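Local atomic coordinates of putative methyltransferase (PDB entry 3LL7), a protein that probably acts as a methyltransferase and carries a C-terminal THUMP-like region of a kind that in RNA-modifying enzymes commonly serves RNA recognition. Residues I14-A18 and A43-I48; L319-L325 and M392-A397; R368-L372 and K400-L404. All coordinates share one frame. Numbering follows the deposited sequence.

Contact 1 (I14-A18 and A43-I48); sequences ITRWA and AVATQI
Val44 lays its side chain across one face of the helical turn Ile14-Ala18 and is the most heavily covered residue of the pair. With chi1 t, its CG2 lies 3.7 Å from Trp17 CB, 3.8 Å from Ile14 O and 4.0 Å from Ile14 CG2, while its CG1 comes within 3.8 Å of Ala18 N. Both segments are regular alpha helix, their axes 8.9 Å apart at closest approach and crossing at -58°; Ala18 and Val44 have the nearest CA atoms, 5.3 Å apart. Ile14 (m, t) directs CD1 to Ala43 CB at 3.7 Å. Further along, Ala18 CB sits 4.1 Å from Gln47 CB, and Ala18 O lies 3.9 Å from Ile48 CG1. This is helix-helix packing within the family's N-terminal domain, joining helices 8-20 and 38-57. Gln47 lends only aliphatic atoms here, its amide NE2 donating to Ile69 O. The small alanines and branched side chains therefore hold the crossing by shape and apolar burial, without directional polar bonds between the segments.

Contact 2 (L319-L325 and M392-A397); sequences LHPNSHL and MGTTMA. With FMT (formic acid), chain J.
Apolar contacts run along both segments. Leu325 (m, t) places CD1 3.7 Å from CG of Met392. At the other end, Leu319 CD2 meets Thr394 CG2 at 3.6 Å and the selenium SE of Met396, present as selenomethionine like Met392, at 3.8 Å. The backbone of 319-325 folds tightly: a type I turn spans His320 to Ser323, with Ser323 N bonded to His320 O at 3.1 Å, and Leu319 N reaches Leu325 O, also at 3.1 Å. Residues 392-395 are extended strand; strand 323-325, only weakly bonded, crosses it at -124° with 7.4 Å between axes. Such proximity is telling: three strands separate 323-328 from 389-395 in the order of their mixed seven-stranded sheet, so the closeness is consistent with a strongly curled sheet. Among polar contacts, Ser323 (chi1 m) donates OG to Thr395 O at 2.7 Å. Leu319 O and Ala397 N are almost as close, at 2.8 Å, but the angle is too poor for a hydrogen bond. His320 (t) sets its ring edge towards Met396 O, CD2 being 3.4 Å from that oxygen, while its ND1 accepts from Asn322 N at 2.9 Å. Formic acid, probably from the crystallisation liquor, takes a 3.1 Å bond through O2 from Asn322 ND2, and its carbon C lies 3.5 Å from His320 CE1.

Contact 3 (R368-L372 and K400-L404); sequences RNFPL and KKVLL. With EDO (1,2-ethanediol), chain B; FMT (formic acid), chain J.
In the THUMP-like region, the loop leading from strand 364-368 to helix 374-381 packs against the start of strand 401-408. The CA 369-371 and CA 401-403 directions are 96° apart, with CA atoms no nearer than 6.9 Å, between Phe370 and Lys401, so side chains bridge the gap. Asn369 adopts positive phi (71/83), and Phe370 follows extended (-159/147). With chi1 t and chi2 69°, the Phe370 ring reaches over the strand: CE1 lies 3.5 Å from Val402 O and CZ 4.0 Å from Leu403 CD2. Phe348 meets that ring edge-to-face, and Leu377 of helix 374-381 also touches it. Lys401 (m, m, t, t) passes its CD 3.9 Å from Pro371 CD and hydrogen-bonds Thr395 OG1 through NZ. Two small molecules, probably from the crystallisation liquor, occupy the loop's polar groups. Ethanediol accepts through O1 from Asn369 N at 2.9 Å and through O2 from Phe370 N at 3.1 Å, O2 in turn donating to Phe370 O at 3.1 Å. Formic acid O1 receives Asn369 ND2 at 3.1 Å and, weakly, Lys401 NZ at 3.3 Å. An aromatic-aliphatic seam thus does the joining, while amide and ammonium groups beside it can share a small acceptor.

From the N terminus, contact 1 closes first, bringing helices 8-20 and 38-57 together across a short connection, about half of it helical, long before the others open. Its centre lies 53 Å from those of contacts 2 and 3, on the opposite side of the chain's centre. Contact 2 then opens at 319-325 and waits for 392-397; contact 3 opens at 368-372, before contact 2 has closed, and closes at 400-404, so the two cross. Their centres are about 7 Å apart, and Thr394 and Thr395 probably hydrogen-bond the carbonyls of Arg368 and Asn369. Contact 2 packs the turn between strands 317-320 and 323-328 against strand 389-395 of the same sheet; contact 3 lays the loop after strand 364-368 against strand 401-408.

Contact 1 (I14-A18 and A43-I48)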
ATOM      1  N   ILE A  14     -22.015   8.260  23.253  1.00  9.42           N
ATOM      2  CA  ILE A  14     -20.605   8.644  23.251  1.00 10.86           C
ATOM      3  C   ILE A  14     -20.268   9.547  22.063  1.00 10.98           C
ATOM      4  O   ILE A  14     -19.562  10.568  22.225  1.00 10.27           O
ATOM      5  CB  ILE A  14     -19.666   7.409  23.348  1.00 10.40           C
ATOM      6  CG1 ILE A  14     -19.790   6.803  24.742  1.00  9.80           C
ATOM      7  CG2 ILE A  14     -18.198   7.794  23.011  1.00 11.97           C
ATOM      8  CD1 ILE A  14     -19.364   5.264  24.782  1.00 10.44           C
ATOM      9  N   THR A  15     -20.794   9.211  20.879  1.00 11.03           N
ATOM     10  CA  THR A  15     -20.531  10.043  19.706  1.00 11.38           C
ATOM     11  C   THR A  15     -21.247  11.397  19.793  1.00 11.82           C
ATOM     12  O   THR A  15     -20.697  12.403  19.330  1.00 10.07           O
ATOM     13  CB  THR A  15     -20.905   9.338  18.383  1.00 12.70           C
ATOM     14  OG1 THR A  15     -22.281   8.952  18.415  1.00 14.42           O
ATOM     15  CG2 THR A  15     -20.077   8.062  18.198  1.00 12.53           C
ATOM     16  N   ARG A  16     -22.467  11.417  20.348  1.00 10.84           N
ATOM     17  CA  ARG A  16     -23.158  12.713  20.592  1.00 11.44           C
ATOM     18  C   ARG A  16     -22.321  13.583  21.562  1.00 11.38           C
ATOM     19  O   ARG A  16     -22.104  14.781  21.311  1.00 12.52           O
ATOM     20  CB  ARG A  16     -24.600  12.442  21.063  1.00 10.86           C
ATOM     21  CG  ARG A  16     -25.405  13.620  21.692  1.00 13.53           C
ATOM     22  CD  ARG A  16     -26.822  13.134  22.080  1.00 17.87           C
ATOM     23  NE  ARG A  16     -26.812  12.104  23.129  1.00 20.15           N
ATOM     24  CZ  ARG A  16     -26.721  12.363  24.436  1.00 22.62           C
ATOM     25  NH1 ARG A  16     -26.738  11.357  25.322  1.00 19.98           N
ATOM     26  NH2 ARG A  16     -26.673  13.631  24.870  1.00 20.24           N
ATOM     27  N   TRP A  17     -21.816  12.986  22.651  1.00 10.62           N
ATOM     28  CA  TRP A  17     -21.007  13.761  23.609  1.00 10.37           C
ATOM     29  C   TRP A  17     -19.656  14.225  23.010  1.00 11.35           C
ATOM     30  O   TRP A  17     -19.224  15.358  23.263  1.00 10.58           O
ATOM     31  CB  TRP A  17     -20.741  12.955  24.873  1.00 10.34           C
ATOM     32  CG  TRP A  17     -21.960  12.755  25.760  1.00  8.77           C
ATOM     33  CD1 TRP A  17     -22.928  13.693  26.102  1.00 10.66           C
ATOM     34  CD2 TRP A  17     -22.295  11.559  26.453  1.00  9.56           C
ATOM     35  NE1 TRP A  17     -23.857  13.103  26.949  1.00 12.75           N
ATOM     36  CE2 TRP A  17     -23.480  11.805  27.185  1.00 11.29           C
ATOM     37  CE3 TRP A  17     -21.700  10.289  26.522  1.00  9.33           C
ATOM     38  CZ2 TRP A  17     -24.105  10.815  27.975  1.00 11.11           C
ATOM     39  CZ3 TRP A  17     -22.316   9.287  27.310  1.00 10.67           C
ATOM     40  CH2 TRP A  17     -23.506   9.569  28.034  1.00 11.25           C
ATOM     41  N   ALA A  18     -19.019  13.361  22.215  1.00 10.97           N
ATOM     42  CA  ALA A  18     -17.746  13.719  21.528  1.00 11.36           C
ATOM     43  C   ALA A  18     -17.918  14.921  20.626  1.00 12.14           C
ATOM     44  O   ALA A  18     -17.012  15.755  20.510  1.00 12.28           O
ATOM     45  CB  ALA A  18     -17.230  12.564  20.703  1.00 11.08           C
ATOM     46  N   ALA A  43     -14.164   7.071  27.344  1.00 12.14           N
ATOM     47  CA  ALA A  43     -14.576   6.732  25.983  1.00 12.15           C
ATOM     48  C   ALA A  43     -14.729   8.010  25.142  1.00 12.15           C
ATOM     49  O   ALA A  43     -14.305   8.041  23.991  1.00 11.72           O
ATOM     50  CB  ALA A  43     -15.903   5.944  25.995  1.00 12.44           C
ATOM     51  N   VAL A  44     -15.384   9.043  25.696  1.00 11.30           N
ATOM     52  CA  VAL A  44     -15.524  10.311  24.974  1.00 11.55           C
ATOM     53  C   VAL A  44     -14.155  10.972  24.745  1.00 11.64           C
ATOM     54  O   VAL A  44     -13.848  11.406  23.629  1.00 11.77           O
ATOM     55  CB  VAL A  44     -16.510  11.307  25.676  1.00 10.48           C
ATOM     56  CG1 VAL A  44     -16.497  12.658  24.966  1.00 11.53           C
ATOM     57  CG2 VAL A  44     -17.949  10.711  25.714  1.00 11.51           C
ATOM     58  N   ALA A  45     -13.336  11.047  25.798  1.00 12.84           N
ATOM     59  CA  ALA A  45     -11.980  11.589  25.668  1.00 13.21           C
ATOM     60  C   ALA A  45     -11.189  10.853  24.607  1.00 14.07           C
ATOM     61  O   ALA A  45     -10.472  11.482  23.827  1.00 14.62           O
ATOM     62  CB  ALA A  45     -11.233  11.555  27.000  1.00 13.71           C
ATOM     63  N   THR A  46     -11.325   9.530  24.579  1.00 13.75           N
ATOM     64  CA  THR A  46     -10.615   8.707  23.596  1.00 14.73           C
ATOM     65  C   THR A  46     -11.001   9.093  22.165  1.00 14.27           C
ATOM     66  O   THR A  46     -10.121   9.201  21.312  1.00 14.89           O
ATOM     67  CB  THR A  46     -10.831   7.194  23.841  1.00 14.86           C
ATOM     68  OG1 THR A  46     -10.280   6.832  25.116  1.00 15.51           O
ATOM     69  CG2 THR A  46     -10.171   6.357  22.765  1.00 15.19           C
ATOM     70  N   GLN A  47     -12.301   9.274  21.905  1.00 14.60           N
ATOM     71  CA  GLN A  47     -12.776   9.680  20.568  1.00 14.09           C
ATOM     72  C   GLN A  47     -12.239  11.056  20.182  1.00 14.28           C
ATOM     73  O   GLN A  47     -11.736  11.247  19.059  1.00 15.72           O
ATOM     74  CB  GLN A  47     -14.307   9.673  20.465  1.00 14.46           C
ATOM     75  CG  GLN A  47     -14.942   8.299  20.596  1.00 14.99           C
ATOM     76  CD  GLN A  47     -14.404   7.301  19.580  1.00 14.79           C
ATOM     77  OE1 GLN A  47     -14.604   7.473  18.379  1.00 15.72           O
ATOM     78  NE2 GLN A  47     -13.724   6.254  20.053  1.00 14.09           N
ATOM     79  N   ILE A  48     -12.302  12.003  21.117  1.00 12.76           N
ATOM     80  CA  ILE A  48     -11.741  13.323  20.885  1.00 11.55           C
ATOM     81  C   ILE A  48     -10.226  13.246  20.630  1.00 12.64           C
ATOM     82  O   ILE A  48      -9.746  13.829  19.655  1.00 11.72           O
ATOM     83  CB  ILE A  48     -12.105  14.318  22.022  1.00 10.94           C
ATOM     84  CG1 ILE A  48     -13.619  14.567  22.003  1.00  9.30           C
ATOM     85  CG2 ILE A  48     -11.320  15.619  21.878  1.00  9.49           C
ATOM     86  CD1 ILE A  48     -14.189  15.286  23.243  1.00  6.70           C
TER

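Contact 2 (L319-L325 and M392-A397)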
ATOM      1  N   LEU A 319      21.945   1.671 -16.224  1.00  9.80           N
ATOM      2  CA  LEU A 319      23.323   2.015 -15.870  1.00 10.12           C
ATOM      3  C   LEU A 319      24.187   0.810 -15.471  1.00 10.09           C
ATOM      4  O   LEU A 319      25.342   0.730 -15.852  1.00  9.53           O
ATOM      5  CB  LEU A 319      23.320   3.071 -14.761  1.00 11.03           C
ATOM      6  CG  LEU A 319      23.229   4.517 -15.267  1.00 13.06           C
ATOM      7  CD1 LEU A 319      22.213   4.809 -16.336  1.00 14.39           C
ATOM      8  CD2 LEU A 319      23.092   5.534 -14.062  1.00 12.50           C
ATOM      9  N   HIS A 320      23.609  -0.118 -14.710  1.00  9.42           N
ATOM     10  CA  HIS A 320      24.347  -1.220 -14.107  1.00  9.76           C
ATOM     11  C   HIS A 320      23.269  -2.175 -13.582  1.00  9.40           C
ATOM     12  O   HIS A 320      22.162  -1.727 -13.259  1.00  9.58           O
ATOM     13  CB  HIS A 320      25.192  -0.678 -12.927  1.00  9.28           C
ATOM     14  CG  HIS A 320      26.098  -1.685 -12.267  1.00  8.90           C
ATOM     15  ND1 HIS A 320      25.648  -2.608 -11.346  1.00 10.96           N
ATOM     16  CD2 HIS A 320      27.437  -1.872 -12.358  1.00  9.32           C
ATOM     17  CE1 HIS A 320      26.665  -3.336 -10.917  1.00 11.19           C
ATOM     18  NE2 HIS A 320      27.767  -2.907 -11.518  1.00 12.26           N
ATOM     19  N   PRO A 321      23.567  -3.482 -13.495  1.00  9.01           N
ATOM     20  CA  PRO A 321      22.544  -4.412 -12.953  1.00  9.09           C
ATOM     21  C   PRO A 321      22.046  -4.037 -11.575  1.00  9.82           C
ATOM     22  O   PRO A 321      20.876  -4.298 -11.250  1.00  9.03           O
ATOM     23  CB  PRO A 321      23.281  -5.758 -12.859  1.00  9.22           C
ATOM     24  CG  PRO A 321      24.380  -5.670 -13.928  1.00 10.08           C
ATOM     25  CD  PRO A 321      24.777  -4.183 -13.973  1.00  9.83           C
ATOM     26  N   ASN A 322      22.933  -3.465 -10.746  1.00  9.91           N
ATOM     27  CA  ASN A 322      22.514  -3.003  -9.397  1.00  9.83           C
ATOM     28  C   ASN A 322      22.174  -1.483  -9.282  1.00  8.09           C
ATOM     29  O   ASN A 322      21.764  -1.033  -8.194  1.00  7.58           O
ATOM     30  CB  ASN A 322      23.562  -3.387  -8.371  1.00  9.71           C
ATOM     31  CG  ASN A 322      23.752  -4.930  -8.287  1.00 12.44           C
ATOM     32  OD1 ASN A 322      22.793  -5.681  -8.430  1.00 13.91           O
ATOM     33  ND2 ASN A 322      24.963  -5.372  -8.076  1.00 15.05           N
ATOM     34  N   SER A 323      22.339  -0.714 -10.365  1.00  8.57           N
ATOM     35  CA  SER A 323      21.893   0.688 -10.380  1.00  7.93           C
ATOM     36  C   SER A 323      20.531   0.777 -11.069  1.00  9.01           C
ATOM     37  O   SER A 323      20.423   0.654 -12.297  1.00  9.06           O
ATOM     38  CB  SER A 323      22.896   1.608 -11.122  1.00  7.30           C
ATOM     39  OG  SER A 323      24.196   1.454 -10.602  1.00  6.97           O
ATOM     40  N   HIS A 324      19.481   0.992 -10.285  1.00  8.75           N
ATOM     41  CA  HIS A 324      18.160   0.957 -10.862  1.00  8.89           C
ATOM     42  C   HIS A 324      17.785   2.348 -11.354  1.00  8.18           C
ATOM     43  O   HIS A 324      16.942   3.038 -10.772  1.00  8.86           O
ATOM     44  CB  HIS A 324      17.172   0.337  -9.883  1.00  9.06           C
ATOM     45  CG  HIS A 324      17.589  -1.033  -9.416  1.00  8.92           C
ATOM     46  ND1 HIS A 324      18.212  -1.936 -10.254  1.00 10.39           N
ATOM     47  CD2 HIS A 324      17.474  -1.655  -8.214  1.00  9.93           C
ATOM     48  CE1 HIS A 324      18.449  -3.053  -9.592  1.00  8.60           C
ATOM     49  NE2 HIS A 324      18.004  -2.909  -8.354  1.00 10.08           N
ATOM     50  N   LEU A 325      18.506   2.753 -12.400  1.00  8.87           N
ATOM     51  CA  LEU A 325      18.300   3.981 -13.138  1.00  8.22           C
ATOM     52  C   LEU A 325      18.535   3.692 -14.602  1.00  8.96           C
ATOM     53  O   LEU A 325      19.318   2.804 -14.966  1.00  9.52           O
ATOM     54  CB  LEU A 325      19.363   5.051 -12.747  1.00  9.58           C
ATOM     55  CG  LEU A 325      19.273   5.613 -11.342  1.00 11.05           C
ATOM     56  CD1 LEU A 325      20.551   6.522 -11.180  1.00 13.50           C
ATOM     57  CD2 LEU A 325      17.981   6.458 -11.199  1.00 11.80           C
HETATM   58  N   MSE A 392      22.463  12.947  -7.783  1.00  8.35           N
HETATM   59  CA  MSE A 392      22.192  11.505  -7.756  1.00  8.46           C
HETATM   60  C   MSE A 392      23.509  10.733  -7.709  1.00  7.62           C
HETATM   61  O   MSE A 392      24.342  10.818  -8.626  1.00  9.13           O
HETATM   62  CB  MSE A 392      21.375  11.081  -9.011  1.00  7.37           C
HETATM   63  CG  MSE A 392      21.280   9.545  -9.202  1.00  7.98           C
HETATM   64 SE   MSE A 392      20.008   8.750  -7.990  0.75  9.42          SE
HETATM   65  CE  MSE A 392      18.384   9.485  -8.700  1.00 10.40           C
ATOM     66  N   GLY A 393      23.718   9.952  -6.668  1.00  9.09           N
ATOM     67  CA  GLY A 393      24.938   9.114  -6.633  1.00  8.94           C
ATOM     68  C   GLY A 393      24.589   7.756  -7.223  1.00  9.67           C
ATOM     69  O   GLY A 393      23.601   7.165  -6.831  1.00 11.28           O
ATOM     70  N   THR A 394      25.411   7.260  -8.139  1.00  9.19           N
ATOM     71  CA  THR A 394      25.127   5.991  -8.798  1.00  8.69           C
ATOM     72  C   THR A 394      26.413   5.409  -9.368  1.00  8.55           C
ATOM     73  O   THR A 394      27.493   5.992  -9.169  1.00  8.67           O
ATOM     74  CB  THR A 394      23.995   6.161  -9.859  1.00  8.20           C
ATOM     75  OG1 THR A 394      23.517   4.868 -10.303  1.00  9.51           O
ATOM     76  CG2 THR A 394      24.456   6.993 -11.042  1.00 10.54           C
ATOM     77  N   THR A 395      26.270   4.267 -10.048  1.00  7.21           N
ATOM     78  CA  THR A 395      27.390   3.504 -10.592  1.00  7.91           C
ATOM     79  C   THR A 395      27.077   3.147 -12.028  1.00  7.81           C
ATOM     80  O   THR A 395      25.971   2.624 -12.331  1.00  8.22           O
ATOM     81  CB  THR A 395      27.601   2.218  -9.790  1.00  8.26           C
ATOM     82  OG1 THR A 395      27.760   2.549  -8.405  1.00  9.36           O
ATOM     83  CG2 THR A 395      28.863   1.457 -10.287  1.00  8.73           C
HETATM   84  N   MSE A 396      28.047   3.417 -12.918  1.00  6.68           N
HETATM   85  CA  MSE A 396      27.908   3.121 -14.341  1.00  6.60           C
HETATM   86  C   MSE A 396      28.297   1.646 -14.589  1.00  7.19           C
HETATM   87  O   MSE A 396      28.776   0.974 -13.678  1.00  7.40           O
HETATM   88  CB  MSE A 396      28.808   4.063 -15.189  1.00  6.77           C
HETATM   89  CG  MSE A 396      28.602   5.551 -14.881  1.00  9.32           C
HETATM   90 SE   MSE A 396      26.754   6.103 -15.090  0.75  8.35          SE
HETATM   91  CE  MSE A 396      26.567   5.924 -16.996  1.00 10.72           C
ATOM     92  N   ALA A 397      28.118   1.170 -15.825  1.00  6.61           N
ATOM     93  CA  ALA A 397      28.204  -0.256 -16.118  1.00  7.44           C
ATOM     94  C   ALA A 397      29.587  -0.831 -15.835  1.00  8.29           C
ATOM     95  O   ALA A 397      29.706  -2.015 -15.519  1.00  9.09           O
ATOM     96  CB  ALA A 397      27.821  -0.512 -17.571  1.00  6.88           C
TER
HETATM   97  C   FMT J 510      28.125  -2.863  -7.748  1.00 38.69           C
HETATM   98  O1  FMT J 510      28.360  -1.689  -8.045  1.00 38.13           O
HETATM   99  O2  FMT J 510      27.050  -3.267  -7.298  1.00 38.81           O

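Contact 3 (R368-L372 and K400-L404)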
ATOM      1  N   ARG A 368      21.414   5.585  -5.956  1.00  8.68           N
ATOM      2  CA  ARG A 368      21.039   4.289  -6.544  1.00  9.30           C
ATOM      3  C   ARG A 368      22.311   3.557  -6.871  1.00  9.82           C
ATOM      4  O   ARG A 368      22.845   3.719  -7.987  1.00 10.11           O
ATOM      5  CB  ARG A 368      20.199   4.423  -7.833  1.00 10.02           C
ATOM      6  CG  ARG A 368      18.825   5.088  -7.653  1.00 10.51           C
ATOM      7  CD  ARG A 368      17.857   4.132  -6.975  1.00 10.22           C
ATOM      8  NE  ARG A 368      16.598   4.800  -6.676  1.00 10.14           N
ATOM      9  CZ  ARG A 368      15.694   4.333  -5.834  1.00 15.51           C
ATOM     10  NH1 ARG A 368      15.903   3.161  -5.214  1.00 12.51           N
ATOM     11  NH2 ARG A 368      14.574   5.032  -5.621  1.00 16.37           N
ATOM     12  N   ASN A 369      22.749   2.730  -5.921  1.00  9.87           N
ATOM     13  CA  ASN A 369      24.007   1.971  -5.979  1.00 10.69           C
ATOM     14  C   ASN A 369      25.216   2.906  -5.829  1.00 10.23           C
ATOM     15  O   ASN A 369      25.809   3.379  -6.817  1.00 10.38           O
ATOM     16  CB  ASN A 369      24.068   1.106  -7.249  1.00 11.34           C
ATOM     17  CG  ASN A 369      25.230   0.145  -7.250  1.00 10.01           C
ATOM     18  OD1 ASN A 369      25.840  -0.110  -6.201  1.00 13.11           O
ATOM     19  ND2 ASN A 369      25.558  -0.398  -8.424  1.00  8.12           N
ATOM     20  N   PHE A 370      25.539   3.208  -4.570  1.00  9.85           N
ATOM     21  CA  PHE A 370      26.508   4.249  -4.258  1.00  9.63           C
ATOM     22  C   PHE A 370      27.030   3.972  -2.836  1.00 10.01           C
ATOM     23  O   PHE A 370      26.251   3.503  -1.989  1.00 10.00           O
ATOM     24  CB  PHE A 370      25.836   5.633  -4.337  1.00  9.78           C
ATOM     25  CG  PHE A 370      26.800   6.765  -4.459  1.00  8.66           C
ATOM     26  CD1 PHE A 370      27.533   6.949  -5.619  1.00  8.56           C
ATOM     27  CD2 PHE A 370      27.000   7.636  -3.368  1.00  9.68           C
ATOM     28  CE1 PHE A 370      28.471   8.014  -5.702  1.00  6.80           C
ATOM     29  CE2 PHE A 370      27.908   8.697  -3.445  1.00 11.15           C
ATOM     30  CZ  PHE A 370      28.647   8.870  -4.608  1.00  9.68           C
ATOM     31  N   PRO A 371      28.310   4.289  -2.567  1.00 10.12           N
ATOM     32  CA  PRO A 371      28.865   3.861  -1.259  1.00 10.79           C
ATOM     33  C   PRO A 371      28.418   4.730  -0.069  1.00 10.79           C
ATOM     34  O   PRO A 371      28.657   4.341   1.096  1.00 11.72           O
ATOM     35  CB  PRO A 371      30.372   3.959  -1.477  1.00 11.31           C
ATOM     36  CG  PRO A 371      30.526   5.067  -2.500  1.00 11.99           C
ATOM     37  CD  PRO A 371      29.383   4.729  -3.478  1.00 10.32           C
ATOM     38  N   LEU A 372      27.819   5.890  -0.347  1.00  9.44           N
ATOM     39  CA  LEU A 372      27.300   6.754   0.731  1.00  9.22           C
ATOM     40  C   LEU A 372      25.776   6.749   0.699  1.00  9.38           C
ATOM     41  O   LEU A 372      25.195   6.569  -0.371  1.00 10.09           O
ATOM     42  CB  LEU A 372      27.787   8.193   0.547  1.00  9.28           C
ATOM     43  CG  LEU A 372      29.332   8.373   0.559  1.00 11.68           C
ATOM     44  CD1 LEU A 372      29.657   9.817   0.247  1.00 12.28           C
ATOM     45  CD2 LEU A 372      29.943   7.924   1.875  1.00 10.79           C
ATOM     46  N   LYS A 400      32.285   2.456 -12.386  1.00  9.02           N
ATOM     47  CA  LYS A 400      32.705   3.800 -11.965  1.00  9.67           C
ATOM     48  C   LYS A 400      31.573   4.507 -11.229  1.00  9.58           C
ATOM     49  O   LYS A 400      30.444   4.568 -11.704  1.00  8.85           O
ATOM     50  CB  LYS A 400      33.167   4.660 -13.139  1.00 10.75           C
ATOM     51  CG  LYS A 400      34.472   4.157 -13.803  1.00 13.70           C
ATOM     52  CD  LYS A 400      34.849   5.095 -14.959  1.00 16.46           C
ATOM     53  CE  LYS A 400      36.208   4.769 -15.533  1.00 17.68           C
ATOM     54  NZ  LYS A 400      36.184   3.425 -16.163  1.00 20.91           N
ATOM     55  N   LYS A 401      31.904   5.045 -10.053  1.00  8.70           N
ATOM     56  CA  LYS A 401      30.944   5.771  -9.269  1.00  9.19           C
ATOM     57  C   LYS A 401      30.924   7.192  -9.765  1.00  9.25           C
ATOM     58  O   LYS A 401      32.004   7.803 -10.001  1.00  8.66           O
ATOM     59  CB  LYS A 401      31.369   5.752  -7.773  1.00  9.29           C
ATOM     60  CG  LYS A 401      31.612   4.337  -7.151  1.00 11.28           C
ATOM     61  CD  LYS A 401      30.324   3.483  -7.062  1.00 15.37           C
ATOM     62  CE  LYS A 401      30.588   1.952  -6.810  1.00 16.08           C
ATOM     63  NZ  LYS A 401      29.306   1.107  -6.654  1.00 11.27           N
ATOM     64  N   VAL A 402      29.717   7.749  -9.848  1.00  9.56           N
ATOM     65  CA  VAL A 402      29.526   9.099 -10.385  1.00  9.25           C
ATOM     66  C   VAL A 402      28.474   9.819  -9.580  1.00  9.05           C
ATOM     67  O   VAL A 402      27.634   9.184  -8.925  1.00  8.76           O
ATOM     68  CB  VAL A 402      29.066   9.062 -11.889  1.00  8.80           C
ATOM     69  CG1 VAL A 402      30.162   8.441 -12.766  1.00  9.46           C
ATOM     70  CG2 VAL A 402      27.716   8.290 -12.073  1.00  8.53           C
ATOM     71  N   LEU A 403      28.498  11.147  -9.674  1.00  9.22           N
ATOM     72  CA  LEU A 403      27.385  11.989  -9.228  1.00  9.65           C
ATOM     73  C   LEU A 403      26.768  12.630 -10.449  1.00 10.22           C
ATOM     74  O   LEU A 403      27.487  13.150 -11.343  1.00 10.93           O
ATOM     75  CB  LEU A 403      27.884  13.110  -8.260  1.00 10.17           C
ATOM     76  CG  LEU A 403      28.305  12.543  -6.881  1.00 11.53           C
ATOM     77  CD1 LEU A 403      29.116  13.573  -6.085  1.00 12.63           C
ATOM     78  CD2 LEU A 403      27.066  12.204  -6.100  1.00 12.93           C
ATOM     79  N   LEU A 404      25.441  12.570 -10.514  1.00  9.41           N
ATOM     80  CA  LEU A 404      24.716  13.266 -11.596  1.00  9.37           C
ATOM     81  C   LEU A 404      24.001  14.463 -11.025  1.00  9.52           C
ATOM     82  O   LEU A 404      23.309  14.358 -10.000  1.00 10.36           O
ATOM     83  CB  LEU A 404      23.678  12.334 -12.251  1.00  8.48           C
ATOM     84  CG  LEU A 404      24.108  10.891 -12.604  1.00 11.48           C
ATOM     85  CD1 LEU A 404      22.884  10.142 -13.210  1.00 12.85           C
ATOM     86  CD2 LEU A 404      25.278  10.945 -13.614  1.00  9.91           C
TER
HETATM   87  C1  EDO B 501      21.441   2.021  -2.549  1.00 35.52           C
HETATM   88  O1  EDO B 501      20.809   2.026  -3.822  1.00 29.80           O
HETATM   89  C2  EDO B 501      22.811   2.671  -2.666  1.00 32.16           C
HETATM   90  O2  EDO B 501      23.824   1.689  -2.508  1.00 29.91           O
HETATM   91  C   FMT J 510      28.125  -2.863  -7.748  1.00 38.69           C
HETATM   92  O1  FMT J 510      28.360  -1.689  -8.045  1.00 38.13           O
HETATM   93  O2  FMT J 510      27.050  -3.267  -7.298  1.00 38.81           O